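Local coordinates for protein solute carrier family 15 member 1 (Mus musculus, PDB 5A9D) that probably cotransports protons and di- or oligopeptides into cells of the small intestine, the chain described here being its immunoglobulin-like extracellular domain, at residues G1-I7 with F65-H69; G95-R100 with G128-S134; N106-T110 with E119-S123. All coordinates share one frame. Where two conformers were deposited one is given. Residues are numbered along the deposited sequence.

Contact 1: G1-I7 with F65-H69; sequences GGNQVQI and FEQGH
Gln-67, Phe-65 and Val-5 lose the most surface where the N-terminal residues 1-7 run past the loop 65-69. Residues 4-7 are extended; ahead of them a cis peptide bond precedes Gly-2 (phi/psi 88/-75). The loop makes a type II turn from Glu-66 to His-69, with Gly-68 at phi/psi 82/4 in its third position. Two main-chain bonds fix the register: Gly-68 N to Gln-4 O (2.7 Å) and Gln-6 N to His-69 O (3.0 Å). Gln-67 (chi1 p, chi2 t) lies along the N-terminal bend, its CB 3.4 Å from Gly-2 O and its OE1 3.4 Å from Asn-3 CA; within the turn, His-69 ND1 donates a hydrogen bond to Gln-67 O (2.9 Å). Val-5 (chi1 t) puts CG2 3.7 Å from Gln-67 CA and CG1 3.8 Å from Phe-65 CB. The Phe-65 ring (chi1 m) receives Ile-7 CD1 over one face, 4.0 Å from the centroid, a CH-pi contact, and meets His-71 edge-to-face. Gln-6 OE1 is hydrogen-bonded to Arg-70 NE, while Val-5 and Ile-7 pair through their backbones with Phe-40 and Met-38 on the antiparallel neighbour. Strand 4-11 thus enters beside strand 69-76, forming the parallel pair within a mixed sheet of an immunoglobulin-like beta-sandwich.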
ATOM      1  N   GLY A   1       2.829  -4.806 -19.358  1.00 73.10           N
ATOM      2  CA  GLY A   1       2.103  -5.574 -18.353  1.00 73.01           C
ATOM      3  C   GLY A   1       1.899  -4.831 -17.040  1.00 77.00           C
ATOM      4  O   GLY A   1       2.841  -4.216 -16.534  1.00 76.72           O
ATOM      5  N   GLY A   2       0.676  -4.837 -16.481  1.00 73.69           N
ATOM      6  CA  GLY A   2      -0.513  -5.534 -16.983  1.00 72.62           C
ATOM      7  C   GLY A   2      -0.555  -6.942 -16.428  1.00 72.70           C
ATOM      8  O   GLY A   2      -1.238  -7.200 -15.441  1.00 72.21           O
ATOM      9  N   ASN A   3       0.304  -7.814 -16.983  1.00 65.02           N
ATOM     10  CA  ASN A   3       0.502  -9.219 -16.617  1.00 63.31           C
ATOM     11  C   ASN A   3       1.928  -9.417 -15.998  1.00 61.72           C
ATOM     12  O   ASN A   3       2.248 -10.521 -15.507  1.00 60.34           O
ATOM     13  CB  ASN A   3       0.298 -10.079 -17.903  1.00 68.84           C
ATOM     14  CG  ASN A   3       0.683 -11.549 -17.875  1.00104.93           C
ATOM     15  OD1 ASN A   3       1.550 -12.008 -18.640  1.00 95.06           O
ATOM     16  ND2 ASN A   3      -0.024 -12.337 -17.079  1.00102.98           N
ATOM     17  N   GLN A   4       2.781  -8.357 -16.033  1.00 56.45           N
ATOM     18  CA  GLN A   4       4.156  -8.489 -15.531  1.00 53.23           C
ATOM     19  C   GLN A   4       4.320  -8.035 -14.063  1.00 48.80           C
ATOM     20  O   GLN A   4       3.659  -7.104 -13.589  1.00 47.57           O
ATOM     21  CB  GLN A   4       5.209  -7.844 -16.457  1.00 55.76           C
ATOM     22  CG  GLN A   4       5.322  -6.315 -16.397  1.00 79.84           C
ATOM     23  CD  GLN A   4       6.403  -5.723 -17.285  1.00 94.33           C
ATOM     24  OE1 GLN A   4       7.223  -4.892 -16.851  1.00 79.43           O
ATOM     25  NE2 GLN A   4       6.456  -6.158 -18.545  1.00 93.27           N
ATOM     26  N   VAL A   5       5.130  -8.783 -13.344  1.00 39.89           N
ATOM     27  CA  VAL A   5       5.426  -8.570 -11.934  1.00 37.19           C
ATOM     28  C   VAL A   5       6.888  -8.097 -11.866  1.00 37.60           C
ATOM     29  O   VAL A   5       7.756  -8.700 -12.501  1.00 35.76           O
ATOM     30  CB  VAL A   5       5.175  -9.895 -11.153  1.00 41.15           C
ATOM     31  CG1 VAL A   5       5.829  -9.879  -9.770  1.00 38.65           C
ATOM     32  CG2 VAL A   5       3.670 -10.156 -11.021  1.00 41.91           C
ATOM     33  N   GLN A   6       7.138  -6.964 -11.192  1.00 31.59           N
ATOM     34  CA  GLN A   6       8.505  -6.461 -11.044  1.00 30.71           C
ATOM     35  C   GLN A   6       8.942  -6.707  -9.609  1.00 33.40           C
ATOM     36  O   GLN A   6       8.192  -6.428  -8.665  1.00 30.75           O
ATOM     37  CB  GLN A   6       8.624  -4.990 -11.429  1.00 32.75           C
ATOM     38  CG  GLN A   6       8.664  -4.733 -12.950  1.00 39.12           C
ATOM     39  CD  GLN A   6       8.726  -3.254 -13.301  1.00 51.92           C
ATOM     40  OE1 GLN A   6       9.203  -2.433 -12.531  1.00 48.81           O
ATOM     41  NE2 GLN A   6       8.222  -2.853 -14.465  1.00 43.25           N
ATOM     42  N   ILE A   7      10.126  -7.317  -9.444  1.00 30.76           N
ATOM     43  CA  ILE A   7      10.678  -7.659  -8.134  1.00 29.79           C
ATOM     44  C   ILE A   7      12.140  -7.215  -8.022  1.00 34.26           C
ATOM     45  O   ILE A   7      12.975  -7.582  -8.837  1.00 33.47           O
ATOM     46  CB  ILE A   7      10.557  -9.188  -7.826  1.00 31.51           C
ATOM     47  CG1 ILE A   7       9.119  -9.708  -8.058  1.00 33.01           C
ATOM     48  CG2 ILE A   7      11.061  -9.515  -6.389  1.00 29.06           C
ATOM     49  CD1 ILE A   7       8.941 -11.257  -8.142  1.00 39.82           C
ATOM     50  N   PHE A  65       2.249 -11.760  -5.099  1.00 55.33           N
ATOM     51  CA  PHE A  65       2.729 -10.804  -6.086  1.00 48.34           C
ATOM     52  C   PHE A  65       1.579 -10.399  -6.975  1.00 49.25           C
ATOM     53  O   PHE A  65       0.863 -11.257  -7.468  1.00 52.80           O
ATOM     54  CB  PHE A  65       3.885 -11.345  -6.907  1.00 47.50           C
ATOM     55  CG  PHE A  65       5.112 -11.639  -6.090  1.00 45.75           C
ATOM     56  CD1 PHE A  65       5.985 -10.622  -5.725  1.00 44.91           C
ATOM     57  CD2 PHE A  65       5.399 -12.938  -5.687  1.00 47.08           C
ATOM     58  CE1 PHE A  65       7.122 -10.900  -4.964  1.00 46.21           C
ATOM     59  CE2 PHE A  65       6.522 -13.212  -4.916  1.00 49.41           C
ATOM     60  CZ  PHE A  65       7.392 -12.200  -4.578  1.00 46.74           C
ATOM     61  N   GLU A  66       1.372  -9.103  -7.151  1.00 41.09           N
ATOM     62  CA  GLU A  66       0.304  -8.590  -7.998  1.00 39.85           C
ATOM     63  C   GLU A  66       0.837  -8.211  -9.362  1.00 40.42           C
ATOM     64  O   GLU A  66       1.851  -7.510  -9.466  1.00 38.81           O
ATOM     65  CB  GLU A  66      -0.377  -7.374  -7.360  1.00 40.98           C
ATOM     66  CG  GLU A  66      -1.128  -7.654  -6.083  1.00 54.68           C
ATOM     67  CD  GLU A  66      -2.110  -6.553  -5.742  1.00 95.48           C
ATOM     68  OE1 GLU A  66      -1.681  -5.521  -5.174  1.00 86.75           O
ATOM     69  OE2 GLU A  66      -3.290  -6.683  -6.148  1.00104.24           O
ATOM     70  N   GLN A  67       0.140  -8.622 -10.416  1.00 38.07           N
ATOM     71  CA  GLN A  67       0.572  -8.228 -11.764  1.00 39.04           C
ATOM     72  C   GLN A  67       0.348  -6.722 -11.968  1.00 40.96           C
ATOM     73  O   GLN A  67      -0.550  -6.136 -11.356  1.00 38.92           O
ATOM     74  CB  GLN A  67      -0.085  -9.076 -12.874  1.00 43.37           C
ATOM     75  CG  GLN A  67      -1.591  -9.259 -12.721  1.00 51.73           C
ATOM     76  CD  GLN A  67      -2.068 -10.463 -13.474  1.00 65.15           C
ATOM     77  OE1 GLN A  67      -2.006 -10.517 -14.700  1.00 66.37           O
ATOM     78  NE2 GLN A  67      -2.604 -11.439 -12.762  1.00 50.35           N
ATOM     79  N   GLY A  68       1.250  -6.108 -12.731  1.00 37.78           N
ATOM     80  CA  GLY A  68       1.238  -4.676 -12.991  1.00 37.00           C
ATOM     81  C   GLY A  68       1.876  -3.870 -11.877  1.00 37.66           C
ATOM     82  O   GLY A  68       1.873  -2.634 -11.931  1.00 36.39           O
ATOM     83  N   HIS A  69       2.436  -4.572 -10.850  1.00 32.96           N
ATOM     84  CA  HIS A  69       3.048  -3.932  -9.694  1.00 31.71           C
ATOM     85  C   HIS A  69       4.501  -4.278  -9.465  1.00 33.61           C
ATOM     86  O   HIS A  69       4.961  -5.350  -9.867  1.00 33.00           O
ATOM     87  CB  HIS A  69       2.244  -4.252  -8.419  1.00 32.67           C
ATOM     88  CG  HIS A  69       0.862  -3.678  -8.434  1.00 36.58           C
ATOM     89  ND1 HIS A  69      -0.138  -4.206  -9.255  1.00 39.80           N
ATOM     90  CD2 HIS A  69       0.345  -2.654  -7.721  1.00 37.46           C
ATOM     91  CE1 HIS A  69      -1.211  -3.466  -9.031  1.00 38.91           C
ATOM     92  NE2 HIS A  69      -0.967  -2.529  -8.113  1.00 38.51           N
TER

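Contact 2: G95-R100 with G128-S134; sequences GENGIR and GYQFFPS
Strands 97-100 and 130-132 run antiparallel with a marked twist: their axes approach to 4.6 Å at 135°. Asn-97 with Phe-132 and Ile-99 with Gln-130 are hydrogen-bonded pairs (Asn-97 N to Phe-132 O 2.9 Å, Phe-132 N to Asn-97 O 3.0 Å, Ile-99 N to Gln-130 O 2.8 Å, Gln-130 N to Ile-99 O 3.1 Å); Gly-98 with Phe-131 is the non-hydrogen-bonded pair between them. All three aromatic residues take chi1 m. Phe-131 (chi2 78°) lays its ring over Gly-98, whose CA sits 3.8 Å from the centroid in a CH-pi contact; a CB there would clash with Phe-131 CE2. Tyr-129 (chi2 -86°) likewise receives Arg-100 CG over its face, 4.0 Å from the centroid. Arg-100 starts at chi1 p and extends through t at chi2 and chi3, reaching Thr-166 with NE and a salt bridge to Asp-86 of the second subunit, while the Tyr-129 hydroxyl hydrogen-bonds to Asp-184. On the face of Asn-97, Ile-99, Gln-130 and Phe-132, Ile-99 (m, t) brings CD1 to 3.8 Å from Phe-132 CD1, and both side chains pack on Met-113. Asn-97 (chi1 m) accepts a hydrogen bond at OD1 from Ser-163 N. Beyond the strands, a water accepts from Ser-134 N (2.9 Å) and donates weakly to Gly-95 O (3.4 Å). This is an edge strand, 125-132, paired antiparallel with its inner neighbour 97-103 in an immunoglobulin-like sandwich, with one face packed on the opposing sheet and Arg-100 linking two subunits.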
ATOM      1  N   GLY A  95      -4.009  12.446 -17.747  1.00 61.96           N
ATOM      2  CA  GLY A  95      -5.378  12.243 -18.201  1.00 58.48           C
ATOM      3  C   GLY A  95      -5.985  10.882 -17.967  1.00 53.76           C
ATOM      4  O   GLY A  95      -7.198  10.721 -18.147  1.00 52.32           O
ATOM      5  N   GLU A  96      -5.161   9.886 -17.575  1.00 44.66           N
ATOM      6  CA  GLU A  96      -5.682   8.548 -17.278  1.00 40.87           C
ATOM      7  C   GLU A  96      -6.511   8.541 -15.994  1.00 42.68           C
ATOM      8  O   GLU A  96      -6.306   9.378 -15.107  1.00 42.19           O
ATOM      9  CB  GLU A  96      -4.565   7.503 -17.206  1.00 40.27           C
ATOM     10  CG  GLU A  96      -4.019   7.142 -18.578  1.00 49.16           C
ATOM     11  CD  GLU A  96      -3.042   5.987 -18.569  1.00 66.86           C
ATOM     12  OE1 GLU A  96      -2.106   6.003 -17.738  1.00 62.50           O
ATOM     13  OE2 GLU A  96      -3.223   5.058 -19.389  1.00 72.34           O
ATOM     14  N   ASN A  97      -7.461   7.614 -15.914  1.00 38.11           N
ATOM     15  CA  ASN A  97      -8.372   7.498 -14.807  1.00 37.16           C
ATOM     16  C   ASN A  97      -7.974   6.327 -13.952  1.00 36.71           C
ATOM     17  O   ASN A  97      -7.757   5.242 -14.473  1.00 34.02           O
ATOM     18  CB  ASN A  97      -9.819   7.346 -15.332  1.00 40.94           C
ATOM     19  CG  ASN A  97     -10.217   8.518 -16.222  1.00 68.29           C
ATOM     20  OD1 ASN A  97     -10.303   9.675 -15.786  1.00 55.63           O
ATOM     21  ND2 ASN A  97     -10.289   8.280 -17.520  1.00 67.88           N
ATOM     22  N   GLY A  98      -7.870   6.563 -12.655  1.00 32.79           N
ATOM     23  CA  GLY A  98      -7.567   5.527 -11.679  1.00 30.42           C
ATOM     24  C   GLY A  98      -8.844   4.817 -11.313  1.00 32.45           C
ATOM     25  O   GLY A  98      -9.830   5.465 -10.985  1.00 31.40           O
ATOM     26  N   ILE A  99      -8.851   3.491 -11.384  1.00 30.00           N
ATOM     27  CA  ILE A  99     -10.025   2.715 -11.004  1.00 29.05           C
ATOM     28  C   ILE A  99      -9.612   1.634 -10.009  1.00 30.63           C
ATOM     29  O   ILE A  99      -8.650   0.910 -10.244  1.00 28.68           O
ATOM     30  CB  ILE A  99     -10.773   2.113 -12.236  1.00 32.47           C
ATOM     31  CG1 ILE A  99     -11.312   3.213 -13.180  1.00 36.66           C
ATOM     32  CG2 ILE A  99     -11.911   1.143 -11.816  1.00 30.59           C
ATOM     33  CD1 ILE A  99     -11.770   2.683 -14.584  1.00 45.83           C
ATOM     34  N   ARG A 100     -10.355   1.523  -8.912  1.00 27.03           N
ATOM     35  CA  ARG A 100     -10.142   0.438  -7.955  1.00 25.97           C
ATOM     36  C   ARG A 100     -11.504  -0.234  -7.727  1.00 28.63           C
ATOM     37  O   ARG A 100     -12.545   0.361  -8.003  1.00 26.29           O
ATOM     38  CB  ARG A 100      -9.510   0.930  -6.635  1.00 25.61           C
ATOM     39  CG  ARG A 100     -10.455   1.784  -5.819  1.00 30.12           C
ATOM     40  CD  ARG A 100      -9.911   2.005  -4.440  1.00 33.08           C
ATOM     41  NE  ARG A 100     -10.760   2.960  -3.744  1.00 34.96           N
ATOM     42  CZ  ARG A 100     -10.425   3.576  -2.624  1.00 50.69           C
ATOM     43  NH1 ARG A 100      -9.261   3.317  -2.039  1.00 39.28           N
ATOM     44  NH2 ARG A 100     -11.239   4.475  -2.089  1.00 43.90           N
ATOM     45  N   GLY A 128      -5.965  -1.951  -5.214  1.00 30.68           N
ATOM     46  CA  GLY A 128      -5.284  -0.694  -5.467  1.00 31.42           C
ATOM     47  C   GLY A 128      -5.858  -0.136  -6.759  1.00 33.15           C
ATOM     48  O   GLY A 128      -6.649  -0.810  -7.426  1.00 32.11           O
ATOM     49  N   TYR A 129      -5.515   1.097  -7.113  1.00 28.33           N
ATOM     50  CA  TYR A 129      -5.981   1.666  -8.372  1.00 27.45           C
ATOM     51  C   TYR A 129      -5.042   1.191  -9.503  1.00 31.99           C
ATOM     52  O   TYR A 129      -3.834   1.077  -9.303  1.00 29.90           O
ATOM     53  CB  TYR A 129      -5.893   3.208  -8.336  1.00 29.77           C
ATOM     54  CG  TYR A 129      -6.881   3.910  -7.428  1.00 32.05           C
ATOM     55  CD1 TYR A 129      -8.154   4.240  -7.877  1.00 33.48           C
ATOM     56  CD2 TYR A 129      -6.524   4.292  -6.133  1.00 33.70           C
ATOM     57  CE1 TYR A 129      -9.068   4.912  -7.054  1.00 34.60           C
ATOM     58  CE2 TYR A 129      -7.421   4.981  -5.307  1.00 35.05           C
ATOM     59  CZ  TYR A 129      -8.696   5.277  -5.773  1.00 42.79           C
ATOM     60  OH  TYR A 129      -9.604   5.952  -4.997  1.00 42.28           O
ATOM     61  N   GLN A 130      -5.597   1.074 -10.715  1.00 29.41           N
ATOM     62  CA  GLN A 130      -4.886   0.855 -11.974  1.00 29.79           C
ATOM     63  C   GLN A 130      -5.474   1.915 -12.916  1.00 31.50           C
ATOM     64  O   GLN A 130      -6.600   2.378 -12.680  1.00 30.74           O
ATOM     65  CB  GLN A 130      -5.009  -0.585 -12.478  1.00 31.61           C
ATOM     66  CG  GLN A 130      -4.270  -1.563 -11.543  1.00 36.35           C
ATOM     67  CD  GLN A 130      -4.143  -2.936 -12.127  1.00 41.93           C
ATOM     68  OE1 GLN A 130      -3.226  -3.233 -12.860  1.00 42.48           O
ATOM     69  NE2 GLN A 130      -5.026  -3.819 -11.762  1.00 36.14           N
ATOM     70  N   PHE A 131      -4.690   2.375 -13.891  1.00 28.64           N
ATOM     71  CA  PHE A 131      -5.029   3.516 -14.730  1.00 31.44           C
ATOM     72  C   PHE A 131      -5.306   3.169 -16.187  1.00 37.81           C
ATOM     73  O   PHE A 131      -4.684   2.285 -16.771  1.00 34.99           O
ATOM     74  CB  PHE A 131      -3.939   4.604 -14.597  1.00 34.79           C
ATOM     75  CG  PHE A 131      -3.881   5.163 -13.180  1.00 36.02           C
ATOM     76  CD1 PHE A 131      -3.266   4.456 -12.159  1.00 35.91           C
ATOM     77  CD2 PHE A 131      -4.408   6.413 -12.884  1.00 39.54           C
ATOM     78  CE1 PHE A 131      -3.253   4.952 -10.846  1.00 37.58           C
ATOM     79  CE2 PHE A 131      -4.356   6.926 -11.581  1.00 41.43           C
ATOM     80  CZ  PHE A 131      -3.817   6.175 -10.559  1.00 37.47           C
ATOM     81  N   PHE A 132      -6.302   3.867 -16.750  1.00 36.70           N
ATOM     82  CA  PHE A 132      -6.847   3.607 -18.082  1.00 36.78           C
ATOM     83  C   PHE A 132      -7.070   4.878 -18.841  1.00 42.79           C
ATOM     84  O   PHE A 132      -7.422   5.893 -18.228  1.00 41.87           O
ATOM     85  CB  PHE A 132      -8.219   2.876 -17.955  1.00 37.07           C
ATOM     86  CG  PHE A 132      -8.148   1.587 -17.161  1.00 36.10           C
ATOM     87  CD1 PHE A 132      -8.289   1.595 -15.778  1.00 35.89           C
ATOM     88  CD2 PHE A 132      -7.898   0.374 -17.795  1.00 35.43           C
ATOM     89  CE1 PHE A 132      -8.119   0.420 -15.038  1.00 34.49           C
ATOM     90  CE2 PHE A 132      -7.799  -0.807 -17.058  1.00 36.44           C
ATOM     91  CZ  PHE A 132      -7.923  -0.779 -15.690  1.00 32.82           C
ATOM     92  N   PRO A 133      -6.959   4.846 -20.200  1.00 43.48           N
ATOM     93  CA  PRO A 133      -7.298   6.049 -20.981  1.00 44.50           C
ATOM     94  C   PRO A 133      -8.804   6.338 -20.858  1.00 49.95           C
ATOM     95  O   PRO A 133      -9.579   5.429 -20.522  1.00 45.60           O
ATOM     96  CB  PRO A 133      -6.926   5.650 -22.414  1.00 48.47           C
ATOM     97  CG  PRO A 133      -6.046   4.446 -22.287  1.00 51.56           C
ATOM     98  CD  PRO A 133      -6.566   3.730 -21.087  1.00 44.53           C
ATOM     99  N   SER A 134      -9.233   7.585 -21.143  1.00 51.93           N
ATOM    100  CA  SER A 134     -10.647   7.977 -21.028  1.00 52.71           C
ATOM    101  C   SER A 134     -11.612   7.174 -21.907  1.00 56.27           C
ATOM    102  O   SER A 134     -11.205   6.549 -22.884  1.00 55.85           O
ATOM    103  CB  SER A 134     -10.830   9.469 -21.308  1.00 58.19           C
ATOM    104  OG  SER A 134      -9.641  10.125 -21.682  1.00 71.06           O
TER
HETATM  105  O   HOH W   1      -7.073   9.508 -21.292  1.00 53.26           O

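Contact 3: N106-T110 with E119-S123; sequences NEMVT and ENVTS
Asn-120 has left-handed backbone angles (phi/psi 47/56) and, together with Val-121, lies opposite the single residue Val-109: a G1 beta bulge, here with asparagine in the positive-phi position. Val-109 and Val-121 are the hydrogen-bonded antiparallel pair, Val-121 N giving to Val-109 O (2.8 Å) and Val-109 N to Val-121 O (3.2 Å), with CA atoms 5.2 Å apart. The extra residue is tied in by a side chain: Thr-110 (chi1 m) accepts the Asn-120 N bond at OG1, 3.1 Å away. The bulge belongs to the beta hairpin of strands 109-113 and 116-121, at the edge of an antiparallel sheet in an immunoglobulin-like sandwich. On the buried side Val-109 (chi1 m) brings CG2 to 3.9 Å from Val-121 CB (chi1 t). Met-108 (m, t, t) stretches over the exposed bulge, SD 3.6 Å from Asn-120 CB and CE 4.1 Å from Thr-122 CG2, while its CA makes a CA-H...O contact of 3.4 Å with Val-121 O. Past the strand ends, Ser-123 (chi1 m) points toward residues 106-110, OG lying 3.2 Å from Asn-106 C and hydrogen-bonding to Leu-105 O. Asn-103 ND2 hydrogen-bonds to both Glu-107 O and Val-121 O, joining the two segments through a third residue.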
ATOM      1  N   ASN A 106     -18.927 -12.510  -0.221  1.00 42.28           N
ATOM      2  CA  ASN A 106     -18.325 -13.411   0.765  1.00 45.20           C
ATOM      3  C   ASN A 106     -17.234 -14.324   0.169  1.00 52.42           C
ATOM      4  O   ASN A 106     -16.593 -15.097   0.894  1.00 56.92           O
ATOM      5  CB  ASN A 106     -19.434 -14.215   1.499  1.00 46.70           C
ATOM      6  CG  ASN A 106     -20.398 -13.300   2.233  1.00 70.74           C
ATOM      7  OD1 ASN A 106     -19.996 -12.344   2.917  1.00 60.74           O
ATOM      8  ND2 ASN A 106     -21.694 -13.525   2.056  1.00 66.28           N
ATOM      9  N   GLU A 107     -17.023 -14.213  -1.141  1.00 45.68           N
ATOM     10  CA  GLU A 107     -16.005 -14.934  -1.908  1.00 45.16           C
ATOM     11  C   GLU A 107     -15.149 -13.894  -2.626  1.00 45.59           C
ATOM     12  O   GLU A 107     -15.605 -12.770  -2.855  1.00 41.17           O
ATOM     13  CB  GLU A 107     -16.639 -15.881  -2.963  1.00 47.43           C
ATOM     14  CG  GLU A 107     -17.573 -16.962  -2.412  1.00 60.07           C
ATOM     15  CD  GLU A 107     -17.012 -17.929  -1.381  1.00 92.25           C
ATOM     16  OE1 GLU A 107     -15.817 -18.294  -1.485  1.00 89.92           O
ATOM     17  OE2 GLU A 107     -17.782 -18.345  -0.484  1.00 89.68           O
ATOM     18  N   MET A 108     -13.921 -14.275  -2.985  1.00 42.67           N
ATOM     19  CA  MET A 108     -12.982 -13.432  -3.720  1.00 40.65           C
ATOM     20  C   MET A 108     -13.529 -13.148  -5.126  1.00 40.53           C
ATOM     21  O   MET A 108     -14.286 -13.946  -5.679  1.00 39.57           O
ATOM     22  CB  MET A 108     -11.640 -14.152  -3.866  1.00 45.03           C
ATOM     23  CG  MET A 108     -10.818 -14.186  -2.600  1.00 51.63           C
ATOM     24  SD  MET A 108      -9.383 -15.245  -2.878  1.00 59.27           S
ATOM     25  CE  MET A 108      -8.646 -15.249  -1.218  1.00 58.97           C
ATOM     26  N   VAL A 109     -13.106 -12.035  -5.712  1.00 35.56           N
ATOM     27  CA  VAL A 109     -13.517 -11.647  -7.054  1.00 35.36           C
ATOM     28  C   VAL A 109     -12.293 -11.308  -7.894  1.00 37.27           C
ATOM     29  O   VAL A 109     -11.317 -10.790  -7.372  1.00 35.99           O
ATOM     30  CB  VAL A 109     -14.559 -10.489  -7.076  1.00 38.38           C
ATOM     31  CG1 VAL A 109     -15.882 -10.903  -6.452  1.00 40.04           C
ATOM     32  CG2 VAL A 109     -14.023  -9.205  -6.453  1.00 36.89           C
ATOM     33  N   THR A 110     -12.366 -11.564  -9.192  1.00 33.65           N
ATOM     34  CA  THR A 110     -11.317 -11.216 -10.127  1.00 32.66           C
ATOM     35  C   THR A 110     -11.939 -10.318 -11.172  1.00 35.47           C
ATOM     36  O   THR A 110     -13.010 -10.613 -11.703  1.00 34.30           O
ATOM     37  CB  THR A 110     -10.605 -12.467 -10.672  1.00 37.41           C
ATOM     38  OG1 THR A 110      -9.830 -13.006  -9.610  1.00 37.28           O
ATOM     39  CG2 THR A 110      -9.667 -12.148 -11.859  1.00 35.94           C
ATOM     40  N   GLU A 119      -6.751  -9.301  -9.329  1.00 31.31           N
ATOM     41  CA  GLU A 119      -6.925 -10.689  -8.959  1.00 33.51           C
ATOM     42  C   GLU A 119      -7.241 -10.900  -7.511  1.00 38.35           C
ATOM     43  O   GLU A 119      -6.581 -10.329  -6.646  1.00 39.35           O
ATOM     44  CB  GLU A 119      -5.691 -11.525  -9.369  1.00 36.97           C
ATOM     45  CG  GLU A 119      -6.012 -13.012  -9.504  1.00 53.10           C
ATOM     46  CD  GLU A 119      -5.159 -13.769 -10.501  1.00 87.96           C
ATOM     47  OE1 GLU A 119      -4.057 -14.210 -10.109  1.00 90.43           O
ATOM     48  OE2 GLU A 119      -5.588 -13.926 -11.667  1.00 86.78           O
ATOM     49  N   ASN A 120      -8.252 -11.762  -7.254  1.00 35.54           N
ATOM     50  CA  ASN A 120      -8.667 -12.202  -5.922  1.00 37.25           C
ATOM     51  C   ASN A 120      -8.821 -11.084  -4.901  1.00 39.56           C
ATOM     52  O   ASN A 120      -8.178 -11.103  -3.853  1.00 40.01           O
ATOM     53  CB  ASN A 120      -7.683 -13.270  -5.412  1.00 41.71           C
ATOM     54  CG  ASN A 120      -7.643 -14.524  -6.230  1.00 61.70           C
ATOM     55  OD1 ASN A 120      -8.618 -14.910  -6.881  1.00 56.81           O
ATOM     56  ND2 ASN A 120      -6.506 -15.206  -6.184  1.00 57.08           N
ATOM     57  N   VAL A 121      -9.644 -10.093  -5.227  1.00 35.35           N
ATOM     58  CA  VAL A 121      -9.947  -9.011  -4.289  1.00 33.50           C
ATOM     59  C   VAL A 121     -10.766  -9.683  -3.186  1.00 35.17           C
ATOM     60  O   VAL A 121     -11.825 -10.248  -3.450  1.00 33.85           O
ATOM     61  CB  VAL A 121     -10.691  -7.811  -4.925  1.00 34.60           C
ATOM     62  CG1 VAL A 121     -10.895  -6.693  -3.890  1.00 33.89           C
ATOM     63  CG2 VAL A 121      -9.954  -7.288  -6.146  1.00 33.59           C
ATOM     64  N   THR A 122     -10.250  -9.658  -1.971  1.00 33.42           N
ATOM     65  CA  THR A 122     -10.881 -10.325  -0.833  1.00 35.17           C
ATOM     66  C   THR A 122     -12.180  -9.611  -0.370  1.00 37.34           C
ATOM     67  O   THR A 122     -12.432  -8.472  -0.741  1.00 35.91           O
ATOM     68  CB  THR A 122      -9.843 -10.523   0.296  1.00 44.08           C
ATOM     69  OG1 THR A 122      -9.431  -9.236   0.780  1.00 41.28           O
ATOM     70  CG2 THR A 122      -8.607 -11.339  -0.159  1.00 43.24           C
ATOM     71  N   SER A 123     -12.994 -10.317   0.428  0.50 36.01           N
ATOM     72  CA  SER A 123     -14.265  -9.863   0.959  0.50 35.76           C
ATOM     73  C   SER A 123     -14.122  -8.585   1.758  0.50 40.34           C
ATOM     74  O   SER A 123     -13.261  -8.505   2.641  0.50 41.89           O
ATOM     75  CB  SER A 123     -14.886 -10.955   1.825  0.50 39.95           C
ATOM     76  OG  SER A 123     -15.189 -12.066   0.999  0.50 45.68           O
TER

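Overall arrangement
From the N terminus the chain enters the first strand of one immunoglobulin-like lobe, and contact 1 closes a loop of 57 intervening residues where 65-69 returns beside that strand. After strand 80-88 the chain passes into the second lobe. Contact 2 opens there and closes across 27 residues; contact 3 falls within that span, completing its own hairpin before 128-134 arrives. Contact 1 is in series with both. Contacts 2 and 3 belong to opposite sheets of the second sandwich and do not touch, yet contact 1 packs on each: Gln-67 O lies 4.2 Å from Gln-130 OE1, and Gln-67 NE2 4.0 Å from Glu-119 OE2, at the junction of the lobes.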